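Local coordinates for MHP1 (Microbacterium liquefaciens, PDB 2JLN), which imports 5-aryl-substituted hydantoins, preferring the 5-indolylmethyl and 5-benzyl compounds, by sodium-dependent symport across the membrane, at residues 53-64 with 198-209; 175-186 with 266-277. All coordinates share one frame; numbering follows the deposited sequence.

In the fold
The two contacts lie on the same side of the chain's centre, about 17 Å apart centre to centre, and all four segments fall within the permease region of the chain. Along the chain they alternate, 53-64, 175-186, 198-209 and 266-277, so neither contact closes before the other opens. Helix 242-278 connects them: in interaction 2 it packs on helix 160-190, and it also touches both segments of interaction 1, Ala272 meeting Thr53 and Val276 meeting Met200, while Phe269 rests on Val58 and Ile62 of helix 58-79. Transmembrane helix 7 thus packs against transmembrane helices 2 and 5 and against the loop leading into helix 6.

Interaction 1 of 2, residues 53-64 with 198-209; sequences TSSFQVWQVIVA and MSMGGENPGMPF
Phe56 and Phe209 meet where the loop after helix 194-197 wraps round the start of transmembrane helix 2, in a membrane transporter of the APC superfamily with the LeuT-type fold. Phe209 sets CG opposite its backbone N (chi1 -173°), which lays the side chain across the gap to Phe56 and helix 58-79. Its CB lies beside Phe56 CE1. Farther out, Phe209 CD1 touches Phe56 CE1 at 3.9 Å. Phe209 CE1 reaches Ala64 CB at 3.8 Å, and Phe209 CZ packs on Val63 CG1. The pair is an offset edge-to-face stack, the Phe209 edge turned to the Phe56 face, with planes at 80° and ring centroids 5.8 Å apart. Met207 CE approaches the Phe56 rim in the ring plane, 3.4 Å from Phe56 CE2, and Ala212 of helix 209-217 touches both of these side chains. A serine in place of Phe56 would probably leave the Phe209 edge and the Met207 methyl without their aromatic partner and open a gap between loop and helix. Where the two backbones run close, Gly202 N donates to Thr53 O over 2.7 Å, nearly straight at 165°, and a CB on Gly201 or Gly202 would run into the backbone of Phe56 and Gln57. The loop also serves the first turn of the helix, Trp59 N donating to Met198 O over 3.0 Å, while Met198 CG packs on Trp59 CB. Gln57 is the N-cap, and its N donates to Gln60 OE1 at 2.8 Å. At the indole edge, Gln57 OE1 lies in the ring plane, accepts a weak bond from Trp59 NE1 and abuts Ser199 CB.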
loop_
_atom_site.group_PDB
_atom_site.type_symbol
_atom_site.label_atom_id
_atom_site.label_comp_id
_atom_site.label_asym_id
_atom_site.label_seq_id
_atom_site.Cartn_x
_atom_site.Cartn_y
_atom_site.Cartn_z
ATOM N N THR A 53 4.095 21.118 10.142
ATOM C CA THR A 53 3.654 22.396 10.723
ATOM C C THR A 53 4.830 23.327 10.927
ATOM O O THR A 53 4.665 24.537 11.005
ATOM C CB THR A 53 3.009 22.237 12.096
ATOM O OG1 THR A 53 3.920 21.548 12.954
ATOM C CG2 THR A 53 1.688 21.486 12.013
ATOM N N SER A 54 6.020 22.754 11.039
ATOM C CA SER A 54 7.259 23.527 10.979
ATOM C C SER A 54 7.398 24.393 9.723
ATOM O O SER A 54 7.942 25.464 9.797
ATOM C CB SER A 54 8.468 22.589 11.067
ATOM O OG SER A 54 9.631 23.217 10.567
ATOM N N SER A 55 6.927 23.935 8.568
ATOM C CA SER A 55 7.168 24.656 7.313
ATOM C C SER A 55 5.937 25.390 6.760
ATOM O O SER A 55 6.061 26.339 5.980
ATOM C CB SER A 55 7.736 23.704 6.252
ATOM O OG SER A 55 8.788 22.893 6.770
ATOM N N PHE A 56 4.748 24.944 7.146
ATOM C CA PHE A 56 3.514 25.564 6.675
ATOM C C PHE A 56 2.562 25.602 7.854
ATOM O O PHE A 56 2.806 24.950 8.875
ATOM C CB PHE A 56 2.882 24.762 5.526
ATOM C CG PHE A 56 3.861 24.313 4.465
ATOM C CD1 PHE A 56 3.958 24.979 3.266
ATOM C CD2 PHE A 56 4.662 23.201 4.663
ATOM C CE1 PHE A 56 4.849 24.560 2.289
ATOM C CE2 PHE A 56 5.560 22.777 3.690
ATOM C CZ PHE A 56 5.649 23.458 2.501
ATOM N N GLN A 57 1.478 26.356 7.740
ATOM C CA GLN A 57 0.511 26.338 8.817
ATOM C C GLN A 57 -0.554 25.217 8.679
ATOM O O GLN A 57 -0.844 24.746 7.581
ATOM C CB GLN A 57 -0.102 27.723 9.019
ATOM C CG GLN A 57 -0.119 28.558 7.782
ATOM C CD GLN A 57 -0.644 29.973 8.028
ATOM O OE1 GLN A 57 -1.685 30.176 8.670
ATOM N NE2 GLN A 57 0.076 30.961 7.495
ATOM N N VAL A 58 -1.116 24.790 9.809
ATOM C CA VAL A 58 -2.053 23.680 9.849
ATOM C C VAL A 58 -3.035 23.604 8.678
ATOM O O VAL A 58 -3.156 22.549 8.069
ATOM C CB VAL A 58 -2.796 23.611 11.185
ATOM C CG1 VAL A 58 -3.551 22.313 11.297
ATOM C CG2 VAL A 58 -1.803 23.703 12.313
ATOM N N TRP A 59 -3.732 24.685 8.342
ATOM C CA TRP A 59 -4.660 24.617 7.202
ATOM C C TRP A 59 -3.948 24.184 5.904
ATOM O O TRP A 59 -4.469 23.363 5.140
ATOM C CB TRP A 59 -5.447 25.923 6.995
ATOM C CG TRP A 59 -4.634 27.079 6.491
ATOM C CD1 TRP A 59 -3.935 27.984 7.246
ATOM C CD2 TRP A 59 -4.436 27.465 5.135
ATOM N NE1 TRP A 59 -3.312 28.911 6.438
ATOM C CE2 TRP A 59 -3.605 28.616 5.136
ATOM C CE3 TRP A 59 -4.863 26.950 3.918
ATOM C CZ2 TRP A 59 -3.199 29.255 3.969
ATOM C CZ3 TRP A 59 -4.459 27.594 2.755
ATOM C CH2 TRP A 59 -3.630 28.736 2.792
ATOM N N GLN A 60 -2.757 24.716 5.654
ATOM C CA GLN A 60 -1.986 24.268 4.501
ATOM C C GLN A 60 -1.630 22.766 4.572
ATOM O O GLN A 60 -1.588 22.075 3.549
ATOM C CB GLN A 60 -0.742 25.135 4.312
ATOM C CG GLN A 60 -1.061 26.613 4.170
ATOM C CD GLN A 60 0.189 27.519 4.228
ATOM O OE1 GLN A 60 0.981 27.471 5.187
ATOM N NE2 GLN A 60 0.355 28.356 3.201
ATOM N N VAL A 61 -1.378 22.258 5.774
ATOM C CA VAL A 61 -1.016 20.854 5.920
ATOM C C VAL A 61 -2.202 20.016 5.488
ATOM O O VAL A 61 -2.040 19.051 4.739
ATOM C CB VAL A 61 -0.573 20.531 7.346
ATOM C CG1 VAL A 61 -0.562 19.067 7.593
ATOM C CG2 VAL A 61 0.800 21.102 7.585
ATOM N N ILE A 62 -3.400 20.415 5.924
ATOM C CA ILE A 62 -4.658 19.801 5.472
ATOM C C ILE A 62 -4.801 19.826 3.937
ATOM O O ILE A 62 -5.295 18.873 3.338
ATOM C CB ILE A 62 -5.879 20.491 6.091
ATOM C CG1 ILE A 62 -5.907 20.293 7.604
ATOM C CG2 ILE A 62 -7.132 19.953 5.512
ATOM C CD1 ILE A 62 -5.233 19.039 8.072
ATOM N N VAL A 63 -4.353 20.908 3.302
ATOM C CA VAL A 63 -4.438 21.017 1.850
ATOM C C VAL A 63 -3.411 20.150 1.160
ATOM O O VAL A 63 -3.734 19.530 0.162
ATOM C CB VAL A 63 -4.288 22.467 1.319
ATOM C CG1 VAL A 63 -3.995 22.439 -0.179
ATOM C CG2 VAL A 63 -5.545 23.279 1.598
ATOM N N ALA A 64 -2.179 20.112 1.673
ATOM C CA ALA A 64 -1.139 19.216 1.124
ATOM C C ALA A 64 -1.528 17.721 1.240
ATOM O O ALA A 64 -1.129 16.886 0.424
ATOM C CB ALA A 64 0.211 19.473 1.792
ATOM N N MET A 198 -6.249 26.360 13.200
ATOM C CA MET A 198 -6.094 26.236 11.760
ATOM C C MET A 198 -4.994 27.136 11.189
ATOM O O MET A 198 -4.589 26.950 10.045
ATOM C CB MET A 198 -7.434 26.509 11.056
ATOM C CG MET A 198 -7.656 25.753 9.727
ATOM S SD MET A 198 -7.798 23.949 9.897
ATOM C CE MET A 198 -9.303 23.788 10.868
ATOM N N SER A 199 -4.501 28.105 11.962
ATOM C CA SER A 199 -3.397 28.945 11.456
ATOM C C SER A 199 -2.152 29.086 12.355
ATOM O O SER A 199 -1.350 30.003 12.167
ATOM C CB SER A 199 -3.901 30.327 11.023
ATOM O OG SER A 199 -4.773 30.870 11.986
ATOM N N MET A 200 -1.976 28.153 13.285
ATOM C CA MET A 200 -0.902 28.251 14.266
ATOM C C MET A 200 0.509 27.869 13.772
ATOM O O MET A 200 1.497 28.045 14.519
ATOM C CB MET A 200 -1.224 27.457 15.544
ATOM C CG MET A 200 -2.485 27.864 16.226
ATOM S SD MET A 200 -2.519 27.362 17.962
ATOM C CE MET A 200 -1.964 28.873 18.783
ATOM N N GLY A 201 0.643 27.353 12.555
ATOM C CA GLY A 201 1.964 26.852 12.194
ATOM C C GLY A 201 2.931 27.782 11.465
ATOM O O GLY A 201 2.845 29.013 11.541
ATOM N N GLY A 202 3.881 27.162 10.771
ATOM C CA GLY A 202 4.605 27.783 9.672
ATOM C C GLY A 202 5.467 28.996 9.942
ATOM O O GLY A 202 5.330 30.012 9.264
ATOM N N GLU A 203 6.376 28.869 10.908
ATOM C CA GLU A 203 7.242 29.964 11.318
ATOM C C GLU A 203 8.660 29.710 10.919
ATOM O O GLU A 203 9.572 30.192 11.577
ATOM C CB GLU A 203 7.226 30.112 12.831
ATOM C CG GLU A 203 6.323 31.192 13.330
ATOM C CD GLU A 203 6.097 31.090 14.812
ATOM O OE1 GLU A 203 6.994 30.573 15.515
ATOM O OE2 GLU A 203 5.017 31.528 15.265
ATOM N N ASN A 204 8.862 28.948 9.859
ATOM C CA ASN A 204 10.210 28.597 9.443
ATOM C C ASN A 204 10.193 28.109 7.994
ATOM O O ASN A 204 10.680 27.012 7.691
ATOM C CB ASN A 204 10.779 27.541 10.397
ATOM C CG ASN A 204 12.211 27.134 10.047
ATOM O OD1 ASN A 204 12.716 26.134 10.565
ATOM N ND2 ASN A 204 12.869 27.903 9.161
ATOM N N PRO A 205 9.589 28.913 7.099
ATOM C CA PRO A 205 9.339 28.517 5.707
ATOM C C PRO A 205 10.643 28.245 4.974
ATOM O O PRO A 205 11.691 28.669 5.477
ATOM C CB PRO A 205 8.634 29.747 5.123
ATOM C CG PRO A 205 9.032 30.858 6.043
ATOM C CD PRO A 205 8.979 30.219 7.380
ATOM N N GLY A 206 10.575 27.556 3.829
ATOM C CA GLY A 206 11.758 27.123 3.087
ATOM C C GLY A 206 11.488 25.956 2.135
ATOM O O GLY A 206 11.949 25.935 0.980
ATOM N N MET A 207 10.731 24.979 2.630
ATOM C CA MET A 207 10.323 23.812 1.866
ATOM C C MET A 207 9.288 24.207 0.830
ATOM O O MET A 207 8.277 24.824 1.172
ATOM C CB MET A 207 9.693 22.806 2.820
ATOM C CG MET A 207 9.607 21.410 2.278
ATOM S SD MET A 207 9.144 20.234 3.559
ATOM C CE MET A 207 7.404 19.987 3.197
ATOM N N PRO A 208 9.517 23.830 -0.440
ATOM C CA PRO A 208 8.506 24.080 -1.484
ATOM C C PRO A 208 7.212 23.307 -1.193
ATOM O O PRO A 208 7.259 22.175 -0.679
ATOM C CB PRO A 208 9.154 23.535 -2.767
ATOM C CG PRO A 208 10.553 23.109 -2.391
ATOM C CD PRO A 208 10.605 22.951 -0.898
ATOM N N PHE A 209 6.066 23.894 -1.525
ATOM C CA PHE A 209 4.800 23.198 -1.316
ATOM C C PHE A 209 4.653 21.906 -2.134
ATOM O O PHE A 209 3.885 21.019 -1.750
ATOM C CB PHE A 209 3.632 24.117 -1.617
ATOM C CG PHE A 209 2.310 23.532 -1.271
ATOM C CD1 PHE A 209 1.873 23.519 0.041
ATOM C CD2 PHE A 209 1.501 23.005 -2.257
ATOM C CE1 PHE A 209 0.646 22.992 0.369
ATOM C CE2 PHE A 209 0.283 22.483 -1.958
ATOM C CZ PHE A 209 -0.159 22.468 -0.638
#

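Interaction 2 of 2, residues 175-186 with 266-277; sequences LLAMGVYMVYLM and IFGFIGAASMVL
Ile270 swings CG1 away from its carbonyl carbon and over beside its backbone N (chi1 -67°) and keeps the chain extended beyond it, so that CD1 reaches Gly179 O at 3.6 Å and Met182 CB at 3.7 Å; Val183 CG2 leans on the branch from the other helix, 3.7 Å from Ile270 CG1. One turn on, Met186 bends at its thioether (chi3 102°), bringing CE to 3.6 Å from Ser274 N and 3.8 Å from Leu277 CD1. Toward the opposite end, Phe267 CZ meets Leu175 O at 3.5 Å in the ring plane, and Gly179 leaves room there, since a CB on it would point at that ring atom. Leu176 and Ile266 cross at about a right angle, touching through their CD1 methyls. The interface has no hydrogen bond across it; apolar surfaces do the joining, the segment axes approaching to 10.5 Å with N-to-C directions 30° apart. Phe305 touches both Leu175 and Phe267. Leu175 also packs on Ile41, and its side chain lies about 5 Å from the bound sodium ion, which places this packing of transmembrane helices 5 and 7 next to the sodium site of a LeuT-fold symporter.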
loop_
_atom_site.group_PDB
_atom_site.type_symbol
_atom_site.label_atom_id
_atom_site.label_comp_id
_atom_site.label_asym_id
_atom_site.label_seq_id
_atom_site.Cartn_x
_atom_site.Cartn_y
_atom_site.Cartn_z
ATOM N N LEU A 175 -13.308 3.867 15.034
ATOM C CA LEU A 175 -12.170 4.774 14.789
ATOM C C LEU A 175 -12.553 6.238 14.499
ATOM O O LEU A 175 -11.930 7.153 15.013
ATOM C CB LEU A 175 -11.306 4.248 13.645
ATOM C CG LEU A 175 -10.336 3.132 14.003
ATOM C CD1 LEU A 175 -9.379 2.858 12.860
ATOM C CD2 LEU A 175 -9.575 3.530 15.217
ATOM N N LEU A 176 -13.563 6.456 13.661
ATOM C CA LEU A 176 -14.048 7.812 13.395
ATOM C C LEU A 176 -14.533 8.523 14.670
ATOM O O LEU A 176 -14.303 9.725 14.846
ATOM C CB LEU A 176 -15.179 7.795 12.370
ATOM C CG LEU A 176 -15.771 9.180 12.118
ATOM C CD1 LEU A 176 -14.660 10.149 11.716
ATOM C CD2 LEU A 176 -16.893 9.137 11.081
ATOM N N ALA A 177 -15.217 7.785 15.549
ATOM C CA ALA A 177 -15.742 8.364 16.788
ATOM C C ALA A 177 -14.630 8.549 17.803
ATOM O O ALA A 177 -14.499 9.621 18.370
ATOM C CB ALA A 177 -16.872 7.519 17.365
ATOM N N MET A 178 -13.826 7.512 18.031
ATOM C CA MET A 178 -12.673 7.664 18.914
ATOM C C MET A 178 -11.886 8.901 18.496
ATOM O O MET A 178 -11.269 9.555 19.328
ATOM C CB MET A 178 -11.746 6.444 18.875
ATOM C CG MET A 178 -12.425 5.105 19.198
ATOM S SD MET A 178 -11.267 3.755 19.624
ATOM C CE MET A 178 -10.408 4.494 21.026
ATOM N N GLY A 179 -11.913 9.228 17.205
ATOM C CA GLY A 179 -11.154 10.358 16.694
ATOM C C GLY A 179 -11.804 11.718 16.900
ATOM O O GLY A 179 -11.127 12.660 17.309
ATOM N N VAL A 180 -13.101 11.830 16.600
ATOM C CA VAL A 180 -13.849 13.053 16.906
ATOM C C VAL A 180 -13.888 13.408 18.427
ATOM O O VAL A 180 -13.775 14.575 18.815
ATOM C CB VAL A 180 -15.259 13.026 16.291
ATOM C CG1 VAL A 180 -16.248 13.763 17.175
ATOM C CG2 VAL A 180 -15.219 13.648 14.915
ATOM N N TYR A 181 -14.037 12.413 19.287
ATOM C CA TYR A 181 -13.853 12.644 20.707
ATOM C C TYR A 181 -12.460 13.225 20.981
ATOM O O TYR A 181 -12.345 14.184 21.732
ATOM C CB TYR A 181 -14.064 11.341 21.479
ATOM C CG TYR A 181 -13.974 11.448 22.985
ATOM C CD1 TYR A 181 -14.807 12.312 23.705
ATOM C CD2 TYR A 181 -13.081 10.657 23.694
ATOM C CE1 TYR A 181 -14.730 12.401 25.101
ATOM C CE2 TYR A 181 -12.996 10.730 25.074
ATOM C CZ TYR A 181 -13.821 11.601 25.776
ATOM O OH TYR A 181 -13.716 11.647 27.147
ATOM N N MET A 182 -11.417 12.654 20.368
ATOM C CA MET A 182 -10.023 13.123 20.538
ATOM C C MET A 182 -9.795 14.605 20.242
ATOM O O MET A 182 -9.142 15.281 21.020
ATOM C CB MET A 182 -9.051 12.315 19.676
ATOM C CG MET A 182 -8.202 11.308 20.430
ATOM S SD MET A 182 -7.209 10.265 19.314
ATOM C CE MET A 182 -6.098 9.521 20.529
ATOM N N VAL A 183 -10.292 15.099 19.108
ATOM C CA VAL A 183 -10.278 16.540 18.822
ATOM C C VAL A 183 -11.004 17.361 19.892
ATOM O O VAL A 183 -10.580 18.455 20.238
ATOM C CB VAL A 183 -10.914 16.861 17.458
ATOM C CG1 VAL A 183 -11.350 18.307 17.400
ATOM C CG2 VAL A 183 -9.933 16.564 16.355
ATOM N N TYR A 184 -12.105 16.821 20.410
ATOM C CA TYR A 184 -12.870 17.483 21.458
ATOM C C TYR A 184 -12.085 17.621 22.765
ATOM O O TYR A 184 -11.993 18.715 23.301
ATOM C CB TYR A 184 -14.204 16.774 21.720
ATOM C CG TYR A 184 -14.823 17.244 23.016
ATOM C CD1 TYR A 184 -15.709 18.322 23.037
ATOM C CD2 TYR A 184 -14.478 16.645 24.237
ATOM C CE1 TYR A 184 -16.252 18.779 24.239
ATOM C CE2 TYR A 184 -15.012 17.094 25.444
ATOM C CZ TYR A 184 -15.898 18.160 25.438
ATOM O OH TYR A 184 -16.436 18.601 26.627
ATOM N N LEU A 185 -11.547 16.522 23.290
ATOM C CA LEU A 185 -10.679 16.590 24.466
ATOM C C LEU A 185 -9.584 17.654 24.335
ATOM O O LEU A 185 -9.329 18.376 25.285
ATOM C CB LEU A 185 -10.024 15.240 24.765
ATOM C CG LEU A 185 -10.900 14.198 25.457
ATOM C CD1 LEU A 185 -10.142 12.895 25.771
ATOM C CD2 LEU A 185 -11.479 14.809 26.717
ATOM N N MET A 186 -8.934 17.741 23.173
ATOM C CA MET A 186 -7.892 18.751 22.931
ATOM C C MET A 186 -8.395 20.200 22.889
ATOM O O MET A 186 -8.063 20.989 23.767
ATOM C CB MET A 186 -7.153 18.476 21.625
ATOM C CG MET A 186 -6.041 17.464 21.718
ATOM S SD MET A 186 -5.118 17.438 20.170
ATOM C CE MET A 186 -3.693 18.390 20.641
ATOM N N ILE A 266 -8.842 14.228 8.876
ATOM C CA ILE A 266 -9.153 14.261 10.310
ATOM C C ILE A 266 -7.957 13.870 11.180
ATOM O O ILE A 266 -7.704 14.510 12.210
ATOM C CB ILE A 266 -10.301 13.297 10.695
ATOM C CG1 ILE A 266 -11.592 13.670 9.971
ATOM C CG2 ILE A 266 -10.521 13.307 12.197
ATOM C CD1 ILE A 266 -12.722 12.743 10.295
ATOM N N PHE A 267 -7.234 12.817 10.791
ATOM C CA PHE A 267 -6.117 12.347 11.621
ATOM C C PHE A 267 -4.799 13.102 11.365
ATOM O O PHE A 267 -3.965 13.228 12.254
ATOM C CB PHE A 267 -5.977 10.817 11.566
ATOM C CG PHE A 267 -7.130 10.104 12.218
ATOM C CD1 PHE A 267 -8.388 10.098 11.624
ATOM C CD2 PHE A 267 -6.985 9.486 13.449
ATOM C CE1 PHE A 267 -9.469 9.464 12.229
ATOM C CE2 PHE A 267 -8.075 8.856 14.063
ATOM C CZ PHE A 267 -9.311 8.849 13.440
ATOM N N GLY A 268 -4.633 13.630 10.160
ATOM C CA GLY A 268 -3.534 14.530 9.891
ATOM C C GLY A 268 -3.695 15.739 10.775
ATOM O O GLY A 268 -2.763 16.122 11.461
ATOM N N PHE A 269 -4.886 16.337 10.775
ATOM C CA PHE A 269 -5.178 17.450 11.681
ATOM C C PHE A 269 -4.864 17.145 13.166
ATOM O O PHE A 269 -4.329 17.997 13.865
ATOM C CB PHE A 269 -6.617 17.958 11.515
ATOM C CG PHE A 269 -7.009 19.020 12.514
ATOM C CD1 PHE A 269 -6.736 20.352 12.273
ATOM C CD2 PHE A 269 -7.646 18.679 13.701
ATOM C CE1 PHE A 269 -7.094 21.332 13.198
ATOM C CE2 PHE A 269 -7.998 19.646 14.636
ATOM C CZ PHE A 269 -7.718 20.976 14.382
ATOM N N ILE A 270 -5.175 15.953 13.657
ATOM C CA ILE A 270 -4.809 15.633 15.036
ATOM C C ILE A 270 -3.283 15.630 15.272
ATOM O O ILE A 270 -2.801 16.132 16.294
ATOM C CB ILE A 270 -5.471 14.327 15.541
ATOM C CG1 ILE A 270 -6.979 14.531 15.658
ATOM C CG2 ILE A 270 -4.885 13.902 16.877
ATOM C CD1 ILE A 270 -7.680 13.475 16.437
ATOM N N GLY A 271 -2.516 15.084 14.335
ATOM C CA GLY A 271 -1.067 15.105 14.463
ATOM C C GLY A 271 -0.478 16.513 14.451
ATOM O O GLY A 271 0.406 16.845 15.255
ATOM N N ALA A 272 -0.968 17.334 13.523
ATOM C CA ALA A 272 -0.556 18.728 13.398
ATOM C C ALA A 272 -0.901 19.557 14.647
ATOM O O ALA A 272 -0.051 20.276 15.159
ATOM C CB ALA A 272 -1.146 19.335 12.172
ATOM N N ALA A 273 -2.139 19.443 15.134
ATOM C CA ALA A 273 -2.587 20.113 16.359
ATOM C C ALA A 273 -1.719 19.785 17.593
ATOM O O ALA A 273 -1.273 20.678 18.301
ATOM C CB ALA A 273 -4.049 19.798 16.628
ATOM N N SER A 274 -1.480 18.507 17.853
ATOM C CA SER A 274 -0.494 18.126 18.852
ATOM C C SER A 274 0.827 18.891 18.747
ATOM O O SER A 274 1.283 19.415 19.751
ATOM C CB SER A 274 -0.201 16.635 18.768
ATOM O OG SER A 274 -1.243 15.888 19.331
ATOM N N MET A 275 1.473 18.920 17.571
ATOM C CA MET A 275 2.767 19.621 17.431
ATOM C C MET A 275 2.648 21.064 17.915
ATOM O O MET A 275 3.454 21.558 18.691
ATOM C CB MET A 275 3.254 19.660 15.973
ATOM C CG MET A 275 4.456 18.766 15.599
ATOM S SD MET A 275 5.844 18.584 16.767
ATOM C CE MET A 275 6.178 20.302 17.083
ATOM N N VAL A 276 1.592 21.723 17.457
ATOM C CA VAL A 276 1.455 23.159 17.519
ATOM C C VAL A 276 0.915 23.626 18.882
ATOM O O VAL A 276 1.288 24.670 19.370
ATOM C CB VAL A 276 0.601 23.609 16.305
ATOM C CG1 VAL A 276 -0.788 24.076 16.708
ATOM C CG2 VAL A 276 1.334 24.643 15.519
ATOM N N LEU A 277 0.062 22.835 19.512
ATOM C CA LEU A 277 -0.422 23.167 20.844
ATOM C C LEU A 277 0.602 22.856 21.942
ATOM O O LEU A 277 0.703 23.586 22.917
ATOM C CB LEU A 277 -1.739 22.432 21.150
ATOM C CG LEU A 277 -2.983 22.802 20.312
ATOM C CD1 LEU A 277 -4.238 22.167 20.868
ATOM C CD2 LEU A 277 -3.176 24.323 20.182
#